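Local coordinates for protein thiol transferase (Phanerochaete chrysosporium, PDB 4F0B) that binds oxidized glutathione disulfide and, as a Ure2p-type glutathione transferase, probably catalyses glutathione-dependent thiol transfer, at residues N55-S59 against D60-K64; P15-N18 against G19-P22; P22-L25 against L26-K30. All coordinates share one frame; numbering follows the deposited sequence.

Interaction 1 (N55-S59 against D60-K64); sequences NQVKS and DWFLK. With GDS (oxidized glutathione disulfide), chain C.
Val57 and Phe62 form the tight part of this local contact. The carbonyl O of Val57 lies in the plane of the Phe62 ring and meets its edge at CD2, 3.3 Å away. This buried oxygen has no hydrogen-bonding partner, and the ring edge covers it. Val57 CG1 also lies 4.2 Å from Phe62 CE2. Phe62 is turned back onto the loop because its CG stands anti to the backbone N (chi1 -177°), and outside the two segments the same side chain packs on Met43. The carbonyl of Ser59 faces the first turn of the short helix: Leu63 N bonds to Ser59 O at 3.2 Å, in the carbonyl plane, and Phe62 N adds a weak bond to the same oxygen. The Leu63 side chain packs beside this carbonyl, CG 3.4 Å from Ser59 O.

On the solvent side the contacts are oblique. Trp61 CG sits between its backbone N and carbonyl carbon (chi1 69°), which swings the indole back toward the loop, where NE1 comes within 3.5 Å of Ser59 CB. Asn55 meets the benzo part of the indole through OD1 alone, its amide plane turned 63° from the ring. His54 steadies the indole, stacking on it and accepting NE1 with its carbonyl.

Before the helix, a type I beta turn runs from Gln56 to Ser59, and Gln56 OE1 accepts the N-H of Lys58 at 2.8 Å. Val57 CG2 and Lys58 CE approach carboxylate oxygen OE3 of the glutathione disulfide, while Lys58 NZ bonds to Gly69 O. Val57 and Lys58 thus border the glycine-carboxylate end of the glutathione site in the thioredoxin-like domain of the GST fold.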
loop_
_atom_site.group_PDB
_atom_site.type_symbol
_atom_site.label_atom_id
_atom_site.label_comp_id
_atom_site.label_asym_id
_atom_site.label_seq_id
_atom_site.Cartn_x
_atom_site.Cartn_y
_atom_site.Cartn_z
ATOM N N ASN A 55 7.029 -20.134 -16.550
ATOM C CA ASN A 55 6.396 -18.839 -16.266
ATOM C C ASN A 55 5.381 -19.006 -15.127
ATOM O O ASN A 55 4.176 -19.121 -15.352
ATOM C CB ASN A 55 5.750 -18.258 -17.526
ATOM C CG ASN A 55 6.777 -17.777 -18.552
ATOM O OD1 ASN A 55 7.947 -17.569 -18.222
ATOM N ND2 ASN A 55 6.332 -17.557 -19.793
ATOM N N GLN A 56 5.904 -19.032 -13.909
ATOM C CA GLN A 56 5.127 -19.286 -12.707
ATOM C C GLN A 56 5.737 -18.411 -11.609
ATOM O O GLN A 56 6.962 -18.305 -11.507
ATOM C CB GLN A 56 5.177 -20.777 -12.351
ATOM C CG GLN A 56 3.982 -21.252 -11.495
ATOM C CD GLN A 56 4.054 -20.801 -10.049
ATOM O OE1 GLN A 56 5.134 -20.725 -9.459
ATOM N NE2 GLN A 56 2.901 -20.517 -9.462
ATOM N N VAL A 57 4.894 -17.793 -10.796
ATOM C CA VAL A 57 5.363 -16.727 -9.908
ATOM C C VAL A 57 6.332 -17.108 -8.811
ATOM O O VAL A 57 7.012 -16.224 -8.296
ATOM C CB VAL A 57 4.196 -15.931 -9.273
ATOM C CG1 VAL A 57 3.416 -15.184 -10.371
ATOM C CG2 VAL A 57 3.295 -16.847 -8.467
ATOM N N LYS A 58 6.429 -18.408 -8.473
ATOM C CA LYS A 58 7.368 -18.831 -7.431
ATOM C C LYS A 58 8.690 -19.343 -7.999
ATOM O O LYS A 58 9.568 -19.783 -7.243
ATOM C CB LYS A 58 6.736 -19.907 -6.546
ATOM C CG LYS A 58 5.416 -19.467 -5.856
ATOM C CD LYS A 58 5.570 -18.090 -5.189
ATOM C CE LYS A 58 4.273 -17.697 -4.456
ATOM N NZ LYS A 58 4.380 -16.310 -3.891
ATOM N N SER A 59 8.844 -19.264 -9.320
ATOM C CA SER A 59 10.072 -19.725 -9.971
ATOM C C SER A 59 11.233 -18.857 -9.504
ATOM O O SER A 59 11.104 -17.639 -9.376
ATOM C CB SER A 59 9.920 -19.642 -11.481
ATOM O OG SER A 59 8.970 -20.584 -11.933
ATOM N N ASP A 60 12.365 -19.487 -9.226
ATOM C CA ASP A 60 13.516 -18.735 -8.760
ATOM C C ASP A 60 13.921 -17.565 -9.673
ATOM O O ASP A 60 14.254 -16.483 -9.192
ATOM C CB ASP A 60 14.690 -19.695 -8.547
ATOM C CG ASP A 60 15.822 -19.046 -7.826
ATOM O OD1 ASP A 60 15.656 -18.802 -6.619
ATOM O OD2 ASP A 60 16.864 -18.759 -8.461
ATOM N N TRP A 61 13.916 -17.783 -10.991
ATOM C CA TRP A 61 14.307 -16.701 -11.894
ATOM C C TRP A 61 13.419 -15.475 -11.702
ATOM O O TRP A 61 13.892 -14.335 -11.787
ATOM C CB TRP A 61 14.299 -17.129 -13.377
ATOM C CG TRP A 61 12.930 -17.392 -13.930
ATOM C CD1 TRP A 61 12.265 -18.599 -13.979
ATOM C CD2 TRP A 61 12.025 -16.413 -14.473
ATOM N NE1 TRP A 61 11.011 -18.420 -14.525
ATOM C CE2 TRP A 61 10.846 -17.091 -14.848
ATOM C CE3 TRP A 61 12.115 -15.034 -14.701
ATOM C CZ2 TRP A 61 9.747 -16.429 -15.428
ATOM C CZ3 TRP A 61 11.007 -14.372 -15.275
ATOM C CH2 TRP A 61 9.852 -15.076 -15.633
ATOM N N PHE A 62 12.139 -15.691 -11.396
ATOM C CA PHE A 62 11.237 -14.561 -11.267
ATOM C C PHE A 62 11.419 -13.860 -9.939
ATOM O O PHE A 62 11.163 -12.656 -9.833
ATOM C CB PHE A 62 9.792 -15.005 -11.478
ATOM C CG PHE A 62 8.797 -13.862 -11.434
ATOM C CD1 PHE A 62 8.803 -12.890 -12.416
ATOM C CD2 PHE A 62 7.842 -13.798 -10.413
ATOM C CE1 PHE A 62 7.870 -11.846 -12.381
ATOM C CE2 PHE A 62 6.903 -12.776 -10.357
ATOM C CZ PHE A 62 6.923 -11.791 -11.351
ATOM N N LEU A 63 11.873 -14.584 -8.917
ATOM C CA LEU A 63 12.090 -13.989 -7.607
ATOM C C LEU A 63 13.179 -12.901 -7.684
ATOM O O LEU A 63 13.194 -11.990 -6.856
ATOM C CB LEU A 63 12.382 -15.094 -6.561
ATOM C CG LEU A 63 11.218 -16.075 -6.306
ATOM C CD1 LEU A 63 11.587 -17.144 -5.271
ATOM C CD2 LEU A 63 9.981 -15.306 -5.837
ATOM N N LYS A 64 14.046 -12.962 -8.710
ATOM C CA LYS A 64 15.032 -11.898 -8.951
ATOM C C LYS A 64 14.419 -10.587 -9.418
ATOM O O LYS A 64 15.038 -9.512 -9.310
ATOM C CB LYS A 64 16.084 -12.331 -9.988
ATOM C CG LYS A 64 17.010 -13.452 -9.521
ATOM C CD LYS A 64 18.055 -13.784 -10.583
ATOM C CE LYS A 64 18.943 -14.945 -10.131
ATOM N NZ LYS A 64 20.038 -15.246 -11.110
HETATM N N1 GDS C . 0.440 -5.976 -3.289
HETATM C CA1 GDS C . 0.688 -6.680 -4.587
HETATM C C1 GDS C . 0.531 -5.640 -5.729
HETATM O OE1 GDS C . -0.222 -4.660 -5.544
HETATM O OE2 GDS C . 1.186 -5.834 -6.770
HETATM C CB1 GDS C . -0.366 -7.782 -4.777
HETATM C CG1 GDS C . -0.101 -8.625 -6.039
HETATM C CD1 GDS C . -0.967 -9.876 -6.001
HETATM O O1 GDS C . -1.778 -10.149 -5.125
HETATM N N2 GDS C . -0.725 -10.764 -7.023
HETATM C CA2 GDS C . -1.465 -12.024 -7.173
HETATM C C2 GDS C . -0.482 -13.163 -7.333
HETATM O O2 GDS C . 0.542 -13.053 -8.056
HETATM C CB2 GDS C . -2.376 -12.038 -8.398
HETATM S SG2 GDS C . -3.555 -10.689 -8.477
HETATM N N3 GDS C . -0.814 -14.282 -6.663
HETATM C CA3 GDS C . 0.044 -15.466 -6.773
HETATM C C3 GDS C . 0.402 -16.044 -5.453
HETATM O OE3 GDS C . 1.164 -17.031 -5.480
HETATM O OE4 GDS C . -0.051 -15.512 -4.404
HETATM N N4 GDS C . -4.242 -9.667 -3.704
HETATM C CA4 GDS C . -4.351 -8.805 -2.539
HETATM C C4 GDS C . -3.856 -7.341 -2.781
HETATM O OE5 GDS C . -3.836 -6.875 -3.939
HETATM O OE6 GDS C . -3.508 -6.724 -1.759
HETATM C C5 GDS C . -5.139 -10.639 -3.893
HETATM O O5 GDS C . -6.086 -10.841 -3.097
HETATM C CA5 GDS C . -4.952 -11.518 -5.118
HETATM N N5 GDS C . -5.292 -12.921 -4.782
HETATM C CB5 GDS C . -5.864 -10.925 -6.215
HETATM S SG5 GDS C . -5.555 -11.706 -7.795
HETATM C CA6 GDS C . -2.998 -15.800 -2.722
HETATM C C6 GDS C . -3.910 -15.852 -1.479
HETATM O OE7 GDS C . -4.390 -14.779 -1.051
HETATM O OE8 GDS C . -4.067 -16.976 -0.939
HETATM N N6 GDS C . -1.881 -16.713 -2.494
HETATM C CB6 GDS C . -3.788 -16.229 -3.999
HETATM C CG6 GDS C . -4.926 -15.277 -4.472
HETATM C CD6 GDS C . -4.379 -13.940 -4.879
HETATM O O6 GDS C . -3.230 -13.720 -5.232
#

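Interaction 2 (P15-N18 against G19-P22); sequences PTPN and GWVP. With GDS (oxidized glutathione disulfide), chain C.
Pro15 touches Trp20 where its CA approaches the indole NE1 at 3.5 Å, near the pyrrole end of the ring system. Thr16 follows with two bonds to the next segment. Its OG1 accepts the N-H of Gly19 at 2.9 Å, and its carbonyl O receives Trp20 N at 3.0 Å, almost in line with the C=O bond. That same oxygen lies over one face of the Trp20 indole, 3.0 Å above the ring plane and displaced toward the rim. The threonine hydroxyl occupies the position between backbone N and carbonyl carbon (chi1 58°), which brings OG1 to Gly19 N and also within 3.3 Å of sulfur SG2 of the bound disulfide. In this thioredoxin-like domain the loop between strand 9-13 and helix 20-33 sets the Thr16 hydroxyl beside the disulfide, as expected for the site at the N-terminal end of this helix in the GST fold. Pro17 continues the cover of the indole face with its N, and its CA lies 3.6 Å from Trp20 CE3; Arg188 makes a cation-pi contact with the same tryptophan. Asn18 O takes Val21 N at 3.3 Å, with the donor well above the carbonyl plane, and also touches Pro22 CD. The amide ND2 of Asn18 donates to carboxylate oxygen OE5 of the ligand at 2.9 Å, while OD1 accepts a bond from Trp186 NE1, which would fix the amide's orientation with ND2 toward the ligand.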
loop_
_atom_site.group_PDB
_atom_site.type_symbol
_atom_site.label_atom_id
_atom_site.label_comp_id
_atom_site.label_asym_id
_atom_site.label_seq_id
_atom_site.Cartn_x
_atom_site.Cartn_y
_atom_site.Cartn_z
ATOM N N PRO A 15 -4.305 -12.060 -15.881
ATOM C CA PRO A 15 -5.563 -11.297 -16.011
ATOM C C PRO A 15 -6.322 -11.253 -14.702
ATOM O O PRO A 15 -7.182 -12.101 -14.457
ATOM C CB PRO A 15 -6.345 -12.059 -17.090
ATOM C CG PRO A 15 -5.814 -13.504 -16.965
ATOM C CD PRO A 15 -4.331 -13.339 -16.620
ATOM N N THR A 16 -5.995 -10.258 -13.901
ATOM C CA THR A 16 -6.465 -10.167 -12.505
ATOM C C THR A 16 -6.578 -8.679 -12.151
ATOM O O THR A 16 -6.036 -7.811 -12.858
ATOM C CB THR A 16 -5.434 -10.762 -11.504
ATOM O OG1 THR A 16 -4.192 -10.067 -11.665
ATOM C CG2 THR A 16 -5.129 -12.229 -11.768
ATOM N N PRO A 17 -7.262 -8.346 -11.047
ATOM C CA PRO A 17 -7.422 -6.935 -10.659
ATOM C C PRO A 17 -6.117 -6.183 -10.439
ATOM O O PRO A 17 -6.074 -4.949 -10.600
ATOM C CB PRO A 17 -8.240 -7.011 -9.333
ATOM C CG PRO A 17 -8.071 -8.468 -8.875
ATOM C CD PRO A 17 -8.013 -9.259 -10.150
ATOM N N ASN A 18 -5.039 -6.898 -10.078
ATOM C CA ASN A 18 -3.733 -6.287 -10.008
ATOM C C ASN A 18 -2.975 -6.317 -11.348
ATOM O O ASN A 18 -2.336 -5.323 -11.734
ATOM C CB ASN A 18 -2.900 -6.974 -8.906
ATOM C CG ASN A 18 -3.442 -6.652 -7.521
ATOM O OD1 ASN A 18 -3.828 -5.504 -7.256
ATOM N ND2 ASN A 18 -3.506 -7.656 -6.660
ATOM N N GLY A 19 -3.028 -7.455 -12.034
ATOM C CA GLY A 19 -2.323 -7.604 -13.314
ATOM C C GLY A 19 -2.740 -6.624 -14.390
ATOM O O GLY A 19 -1.904 -6.213 -15.215
ATOM N N TRP A 20 -4.012 -6.212 -14.384
ATOM C CA TRP A 20 -4.480 -5.360 -15.479
ATOM C C TRP A 20 -3.895 -3.967 -15.392
ATOM O O TRP A 20 -3.766 -3.296 -16.415
ATOM C CB TRP A 20 -6.003 -5.195 -15.421
ATOM C CG TRP A 20 -6.761 -6.460 -15.715
ATOM C CD1 TRP A 20 -6.488 -7.385 -16.684
ATOM C CD2 TRP A 20 -7.946 -6.919 -15.040
ATOM N NE1 TRP A 20 -7.419 -8.416 -16.632
ATOM C CE2 TRP A 20 -8.326 -8.132 -15.636
ATOM C CE3 TRP A 20 -8.717 -6.409 -13.975
ATOM C CZ2 TRP A 20 -9.423 -8.881 -15.190
ATOM C CZ3 TRP A 20 -9.819 -7.155 -13.521
ATOM C CH2 TRP A 20 -10.162 -8.372 -14.136
ATOM N N VAL A 21 -3.582 -3.499 -14.183
ATOM C CA VAL A 21 -3.434 -2.055 -14.024
ATOM C C VAL A 21 -2.171 -1.445 -14.668
ATOM O O VAL A 21 -2.268 -0.372 -15.288
ATOM C CB VAL A 21 -3.731 -1.534 -12.593
ATOM C CG1 VAL A 21 -5.103 -1.983 -12.152
ATOM C CG2 VAL A 21 -2.677 -1.941 -11.570
ATOM N N PRO A 22 -0.999 -2.117 -14.596
ATOM C CA PRO A 22 0.113 -1.511 -15.352
ATOM C C PRO A 22 -0.109 -1.544 -16.855
ATOM O O PRO A 22 0.379 -0.644 -17.550
ATOM C CB PRO A 22 1.334 -2.363 -14.954
ATOM C CG PRO A 22 0.925 -3.035 -13.607
ATOM C CD PRO A 22 -0.560 -3.316 -13.834
HETATM N N1 GDS C . 0.440 -5.976 -3.289
HETATM C CA1 GDS C . 0.688 -6.680 -4.587
HETATM C C1 GDS C . 0.531 -5.640 -5.729
HETATM O OE1 GDS C . -0.222 -4.660 -5.544
HETATM O OE2 GDS C . 1.186 -5.834 -6.770
HETATM C CB1 GDS C . -0.366 -7.782 -4.777
HETATM C CG1 GDS C . -0.101 -8.625 -6.039
HETATM C CD1 GDS C . -0.967 -9.876 -6.001
HETATM O O1 GDS C . -1.778 -10.149 -5.125
HETATM N N2 GDS C . -0.725 -10.764 -7.023
HETATM C CA2 GDS C . -1.465 -12.024 -7.173
HETATM C C2 GDS C . -0.482 -13.163 -7.333
HETATM O O2 GDS C . 0.542 -13.053 -8.056
HETATM C CB2 GDS C . -2.376 -12.038 -8.398
HETATM S SG2 GDS C . -3.555 -10.689 -8.477
HETATM N N3 GDS C . -0.814 -14.282 -6.663
HETATM C CA3 GDS C . 0.044 -15.466 -6.773
HETATM C C3 GDS C . 0.402 -16.044 -5.453
HETATM O OE3 GDS C . 1.164 -17.031 -5.480
HETATM O OE4 GDS C . -0.051 -15.512 -4.404
HETATM N N4 GDS C . -4.242 -9.667 -3.704
HETATM C CA4 GDS C . -4.351 -8.805 -2.539
HETATM C C4 GDS C . -3.856 -7.341 -2.781
HETATM O OE5 GDS C . -3.836 -6.875 -3.939
HETATM O OE6 GDS C . -3.508 -6.724 -1.759
HETATM C C5 GDS C . -5.139 -10.639 -3.893
HETATM O O5 GDS C . -6.086 -10.841 -3.097
HETATM C CA5 GDS C . -4.952 -11.518 -5.118
HETATM N N5 GDS C . -5.292 -12.921 -4.782
HETATM C CB5 GDS C . -5.864 -10.925 -6.215
HETATM S SG5 GDS C . -5.555 -11.706 -7.795
HETATM C CA6 GDS C . -2.998 -15.800 -2.722
HETATM C C6 GDS C . -3.910 -15.852 -1.479
HETATM O OE7 GDS C . -4.390 -14.779 -1.051
HETATM O OE8 GDS C . -4.067 -16.976 -0.939
HETATM N N6 GDS C . -1.881 -16.713 -2.494
HETATM C CB6 GDS C . -3.788 -16.229 -3.999
HETATM C CG6 GDS C . -4.926 -15.277 -4.472
HETATM C CD6 GDS C . -4.379 -13.940 -4.879
HETATM O O6 GDS C . -3.230 -13.720 -5.232
#

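Interaction 3 (P22-L25 against L26-K30); sequences PAIL and LEELK
Leu25 O is bonded by Leu29 N at 2.8 Å. Leu29 CG also rests against this carbonyl, 3.2 Å from Leu25 O. The two leucine side chains meet obliquely, Leu25 CG lying 3.9 Å from Leu29 CD1. Their first torsions differ: Leu25 places CG anti to the backbone N (180°), whereas Leu29 places it anti to the carbonyl carbon (-67°), which folds the later side chain back toward the earlier one. Leu25 also packs on Leu88 and Leu91, and Leu29 on Phe95, all of helix 84-95. The pair therefore belongs to the apolar face of helix 20-33, which links the parallel strands 9-13 and 38-42 in the beta-alpha-beta unit of the thioredoxin-like domain. On the neighbouring side of the helix, Ile24 and Glu28 run side by side in the same direction, with Ile24 CG2 4.2 Å from Glu28 CG, and Glu28 N bonds to Ile24 O at 2.9 Å. The glutamate chain bends at chi2, and its buried carboxylate is taken up outside the segments by a salt bridge to Arg213 and a hydrogen bond with Tyr176. Leu26 CG lies 3.3 Å from Pro22 O, the oxygen that also accepts the N-H of Leu26. Glu27 CG similarly lies against Ala23 O, and farther out Glu27 OE2 forms a salt bridge with Lys30 NZ at 2.8 Å and a hydrogen bond with Tyr38.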
loop_
_atom_site.group_PDB
_atom_site.type_symbol
_atom_site.label_atom_id
_atom_site.label_comp_id
_atom_site.label_asym_id
_atom_site.label_seq_id
_atom_site.Cartn_x
_atom_site.Cartn_y
_atom_site.Cartn_z
ATOM N N PRO A 22 -0.999 -2.117 -14.596
ATOM C CA PRO A 22 0.113 -1.511 -15.352
ATOM C C PRO A 22 -0.109 -1.544 -16.855
ATOM O O PRO A 22 0.379 -0.644 -17.550
ATOM C CB PRO A 22 1.334 -2.363 -14.954
ATOM C CG PRO A 22 0.925 -3.035 -13.607
ATOM C CD PRO A 22 -0.560 -3.316 -13.834
ATOM N N ALA A 23 -0.808 -2.554 -17.372
ATOM C CA ALA A 23 -1.068 -2.628 -18.815
ATOM C C ALA A 23 -2.001 -1.496 -19.244
ATOM O O ALA A 23 -1.830 -0.910 -20.307
ATOM C CB ALA A 23 -1.632 -4.002 -19.215
ATOM N N ILE A 24 -2.983 -1.193 -18.407
ATOM C CA ILE A 24 -3.841 -0.041 -18.660
ATOM C C ILE A 24 -3.009 1.246 -18.751
ATOM O O ILE A 24 -3.131 1.976 -19.736
ATOM C CB ILE A 24 -4.921 0.084 -17.595
ATOM C CG1 ILE A 24 -5.936 -1.057 -17.734
ATOM C CG2 ILE A 24 -5.600 1.478 -17.703
ATOM C CD1 ILE A 24 -6.917 -1.165 -16.528
ATOM N N LEU A 25 -2.136 1.496 -17.776
ATOM C CA LEU A 25 -1.312 2.682 -17.879
ATOM C C LEU A 25 -0.409 2.669 -19.119
ATOM O O LEU A 25 -0.299 3.685 -19.797
ATOM C CB LEU A 25 -0.493 2.870 -16.609
ATOM C CG LEU A 25 0.408 4.114 -16.653
ATOM C CD1 LEU A 25 -0.357 5.411 -16.834
ATOM C CD2 LEU A 25 1.234 4.138 -15.378
ATOM N N LEU A 26 0.229 1.530 -19.426
ATOM C CA LEU A 26 1.071 1.461 -20.628
ATOM C C LEU A 26 0.273 1.831 -21.871
ATOM O O LEU A 26 0.756 2.570 -22.727
ATOM C CB LEU A 26 1.679 0.063 -20.764
ATOM C CG LEU A 26 2.799 -0.201 -19.744
ATOM C CD1 LEU A 26 3.047 -1.691 -19.585
ATOM C CD2 LEU A 26 4.077 0.507 -20.195
ATOM N N GLU A 27 -0.959 1.343 -21.991
ATOM C CA GLU A 27 -1.760 1.696 -23.162
ATOM C C GLU A 27 -2.220 3.161 -23.141
ATOM O O GLU A 27 -2.286 3.792 -24.198
ATOM C CB GLU A 27 -2.963 0.749 -23.299
ATOM C CG GLU A 27 -2.602 -0.691 -23.689
ATOM C CD GLU A 27 -1.951 -0.777 -25.065
ATOM O OE1 GLU A 27 -2.278 0.023 -25.987
ATOM O OE2 GLU A 27 -1.102 -1.673 -25.278
ATOM N N GLU A 28 -2.506 3.713 -21.968
ATOM C CA GLU A 28 -2.834 5.143 -21.891
ATOM C C GLU A 28 -1.645 5.990 -22.329
ATOM O O GLU A 28 -1.798 6.961 -23.084
ATOM C CB GLU A 28 -3.268 5.549 -20.482
ATOM C CG GLU A 28 -4.545 4.863 -19.945
ATOM C CD GLU A 28 -5.846 5.450 -20.494
ATOM O OE1 GLU A 28 -5.809 6.348 -21.359
ATOM O OE2 GLU A 28 -6.899 4.973 -20.045
ATOM N N LEU A 29 -0.444 5.580 -21.897
ATOM C CA LEU A 29 0.772 6.295 -22.295
ATOM C C LEU A 29 1.007 6.166 -23.791
ATOM O O LEU A 29 1.322 7.152 -24.467
ATOM C CB LEU A 29 1.972 5.745 -21.520
ATOM C CG LEU A 29 1.953 6.010 -20.016
ATOM C CD1 LEU A 29 3.053 5.187 -19.333
ATOM C CD2 LEU A 29 2.147 7.505 -19.721
ATOM N N LYS A 30 0.855 4.962 -24.332
ATOM C CA LYS A 30 1.039 4.762 -25.775
ATOM C C LYS A 30 0.086 5.667 -26.588
ATOM O O LYS A 30 0.494 6.219 -27.623
ATOM C CB LYS A 30 0.840 3.289 -26.159
ATOM C CG LYS A 30 1.998 2.345 -25.752
ATOM C CD LYS A 30 1.581 0.880 -25.801
ATOM C CE LYS A 30 1.097 0.450 -27.189
ATOM N NZ LYS A 30 0.850 -1.041 -27.239
#

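Interactions 2 and 3 follow one another along helix 20-33 and share Pro22, their centres about 11 Å apart; both are buried. Interaction 2 mixes polar bonds at the helix entrance with an indole packed on the loop backbone and touches the disulfide, whereas interaction 3, deeper in the helix, combines regular backbone bonding with leucine packing and charged side chains held by outside partners. Interaction 1 is only partly buried and lies in a separate loop after strand 38-42, its centre about 18 Å from that of interaction 2. It nevertheless touches the same ligand: 55-64 meets one glycine carboxylate, while 15-22 contacts the disulfide sulfurs and the other glycine carboxylate.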